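Local coordinates for protein ORF48 (Lactococcus phage TP901-1, PDB 3UH8) that forms part of the phage baseplate as its upper baseplate protein (BppU family), probably linking the receptor-binding proteins used for host adhesion to the rest of the baseplate, at residues A[95-100]-A[111-116]. Numbering follows the deposited sequence.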
loop_
_atom_site.group_PDB
_atom_site.type_symbol
_atom_site.label_atom_id
_atom_site.label_comp_id
_atom_site.label_asym_id
_atom_site.label_seq_id
_atom_site.Cartn_x
_atom_site.Cartn_y
_atom_site.Cartn_z
ATOM N N GLU A 95 -10.077 -2.376 -2.231
ATOM C CA GLU A 95 -9.197 -3.472 -1.832
ATOM C C GLU A 95 -7.865 -3.328 -2.566
ATOM O O GLU A 95 -7.852 -3.175 -3.789
ATOM C CB GLU A 95 -9.857 -4.831 -2.127
ATOM C CG GLU A 95 -9.041 -6.034 -1.670
ATOM C CD GLU A 95 -9.740 -7.382 -1.693
ATOM O OE1 GLU A 95 -9.061 -8.397 -1.414
ATOM O OE2 GLU A 95 -10.963 -7.429 -1.962
ATOM N N ALA A 96 -6.750 -3.353 -1.813
ATOM C CA ALA A 96 -5.399 -3.208 -2.364
ATOM C C ALA A 96 -4.356 -4.025 -1.598
ATOM O O ALA A 96 -4.663 -4.576 -0.540
ATOM C CB ALA A 96 -5.001 -1.736 -2.387
ATOM N N TYR A 97 -3.124 -4.105 -2.144
ATOM C CA TYR A 97 -1.986 -4.805 -1.542
ATOM C C TYR A 97 -0.649 -4.203 -2.003
ATOM O O TYR A 97 -0.594 -3.550 -3.046
ATOM C CB TYR A 97 -2.058 -6.331 -1.799
ATOM C CG TYR A 97 -1.636 -6.775 -3.184
ATOM C CD1 TYR A 97 -0.339 -7.220 -3.430
ATOM C CD2 TYR A 97 -2.546 -6.801 -4.239
ATOM C CE1 TYR A 97 0.052 -7.645 -4.698
ATOM C CE2 TYR A 97 -2.170 -7.244 -5.508
ATOM C CZ TYR A 97 -0.865 -7.654 -5.734
ATOM O OH TYR A 97 -0.462 -8.076 -6.973
ATOM N N PHE A 98 0.427 -4.440 -1.232
ATOM C CA PHE A 98 1.765 -3.965 -1.573
ATOM C C PHE A 98 2.648 -5.106 -2.049
ATOM O O PHE A 98 2.767 -6.117 -1.360
ATOM C CB PHE A 98 2.418 -3.203 -0.409
ATOM C CG PHE A 98 1.787 -1.860 -0.135
ATOM C CD1 PHE A 98 2.075 -0.761 -0.940
ATOM C CD2 PHE A 98 0.894 -1.694 0.909
ATOM C CE1 PHE A 98 1.470 0.475 -0.702
ATOM C CE2 PHE A 98 0.298 -0.453 1.156
ATOM C CZ PHE A 98 0.589 0.624 0.346
ATOM N N SER A 99 3.245 -4.945 -3.237
ATOM C CA SER A 99 4.137 -5.916 -3.868
ATOM C C SER A 99 5.561 -5.354 -3.887
ATOM O O SER A 99 5.761 -4.202 -4.275
ATOM C CB SER A 99 3.655 -6.233 -5.279
ATOM O OG SER A 99 4.596 -7.001 -6.009
ATOM N N PHE A 100 6.540 -6.161 -3.450
ATOM C CA PHE A 100 7.948 -5.765 -3.367
ATOM C C PHE A 100 8.723 -6.437 -4.480
ATOM O O PHE A 100 8.719 -7.666 -4.586
ATOM C CB PHE A 100 8.514 -6.062 -1.968
ATOM C CG PHE A 100 7.741 -5.367 -0.865
ATOM C CD1 PHE A 100 6.581 -5.932 -0.343
ATOM C CD2 PHE A 100 8.148 -4.130 -0.383
ATOM C CE1 PHE A 100 5.853 -5.276 0.650
ATOM C CE2 PHE A 100 7.422 -3.479 0.620
ATOM C CZ PHE A 100 6.272 -4.052 1.119
ATOM N N GLN A 111 9.418 -10.344 -5.429
ATOM C CA GLN A 111 10.109 -11.259 -4.523
ATOM C C GLN A 111 9.151 -11.754 -3.445
ATOM O O GLN A 111 9.263 -12.901 -3.011
ATOM C CB GLN A 111 11.351 -10.583 -3.922
ATOM C CG GLN A 111 12.697 -11.074 -4.488
ATOM C CD GLN A 111 12.714 -11.426 -5.965
ATOM O OE1 GLN A 111 12.971 -12.573 -6.346
ATOM N NE2 GLN A 111 12.447 -10.456 -6.834
ATOM N N PHE A 112 8.194 -10.893 -3.041
ATOM C CA PHE A 112 7.138 -11.153 -2.056
ATOM C C PHE A 112 6.136 -9.987 -2.030
ATOM O O PHE A 112 6.413 -8.917 -2.580
ATOM C CB PHE A 112 7.717 -11.420 -0.645
ATOM C CG PHE A 112 8.027 -10.193 0.178
ATOM C CD1 PHE A 112 7.182 -9.795 1.209
ATOM C CD2 PHE A 112 9.159 -9.432 -0.077
ATOM C CE1 PHE A 112 7.464 -8.653 1.962
ATOM C CE2 PHE A 112 9.446 -8.297 0.687
ATOM C CZ PHE A 112 8.590 -7.911 1.695
ATOM N N SER A 113 4.993 -10.185 -1.355
ATOM C CA SER A 113 3.953 -9.165 -1.236
ATOM C C SER A 113 3.214 -9.246 0.089
ATOM O O SER A 113 3.304 -10.258 0.788
ATOM C CB SER A 113 2.956 -9.285 -2.388
ATOM O OG SER A 113 2.402 -10.589 -2.476
ATOM N N THR A 114 2.481 -8.174 0.431
ATOM C CA THR A 114 1.646 -8.135 1.628
ATOM C C THR A 114 0.328 -8.810 1.263
ATOM O O THR A 114 0.035 -9.030 0.082
ATOM C CB THR A 114 1.351 -6.680 2.085
ATOM O OG1 THR A 114 0.516 -6.024 1.125
ATOM C CG2 THR A 114 2.605 -5.863 2.369
ATOM N N ARG A 115 -0.485 -9.096 2.269
ATOM C CA ARG A 115 -1.800 -9.661 2.034
ATOM C C ARG A 115 -2.751 -8.501 1.812
ATOM O O ARG A 115 -2.427 -7.377 2.208
ATOM C CB ARG A 115 -2.204 -10.543 3.205
ATOM C CG ARG A 115 -1.420 -11.850 3.159
ATOM C CD ARG A 115 -1.609 -12.719 4.378
ATOM N NE ARG A 115 -3.021 -12.878 4.724
ATOM C CZ ARG A 115 -3.713 -14.000 4.567
ATOM N NH1 ARG A 115 -3.126 -15.089 4.088
ATOM N NH2 ARG A 115 -4.992 -14.050 4.913
ATOM N N THR A 116 -3.882 -8.739 1.119
ATOM C CA THR A 116 -4.840 -7.669 0.823
ATOM C C THR A 116 -5.398 -7.003 2.074
ATOM O O THR A 116 -5.506 -7.628 3.130
ATOM C CB THR A 116 -5.969 -8.114 -0.126
ATOM O OG1 THR A 116 -6.792 -9.090 0.512
ATOM C CG2 THR A 116 -5.467 -8.607 -1.470
#
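The rings of Phe100 and Phe112 lie nearly parallel, with planes at 7° and centroids 4.6 Å apart. They are slid so that overlap is slight. The contact joins two antiparallel strands of the immunoglobulin-fold N-terminal domain, which is all beta. Phe112 CZ lies over one face of the Phe100 ring, and Phe100 CD1 sits 3.5 Å above the Phe112 plane, toward its rim. At the edge of the Phe100 ring, in plane, are Phe112 O and Thr114 CG2. Thr114 OG1 lies at the edge of the Phe98 ring. Beside the Tyr97 ring, on the other side of the sheet, Ser113 CB comes to the edge. Strand 49-54 borders 95-100 along its other edge. The Phe98 and Phe100 side chains pack against Leu79, and Phe100 also meets the ring of Phe45. Lys43 makes a cation-pi contact with Phe112.

Regular pairing covers Phe100 with Phe112, hydrogen-bonded, and Ser99 with Ser113, non-hydrogen-bonded. Phe100 N donates to Phe112 O at 2.9 Å, and Gln111 N donates to Phe100 O. Next, Thr114 N gives a 2.7 Å bond to Phe98 O. The return bond does not use a backbone carbonyl. Phe98 N donates instead to the side-chain OG1 of Thr114 at 2.8 Å, with an N-H...O angle of 166°. A chi1 of 68° sets Thr114 OG1 between its own backbone N and carbonyl carbon. Its CG2 lies beside the backbone N and packs on Phe100 CE1 at 3.7 Å. The threonine hydroxyl thus stands in for a strand carbonyl where the pairing is interrupted. Beyond it, Thr116 CA makes a CA-H...O contact with Ala96 O. The extended Glu95 side chain brings OE1 within 3.1 Å of Thr116 OG1.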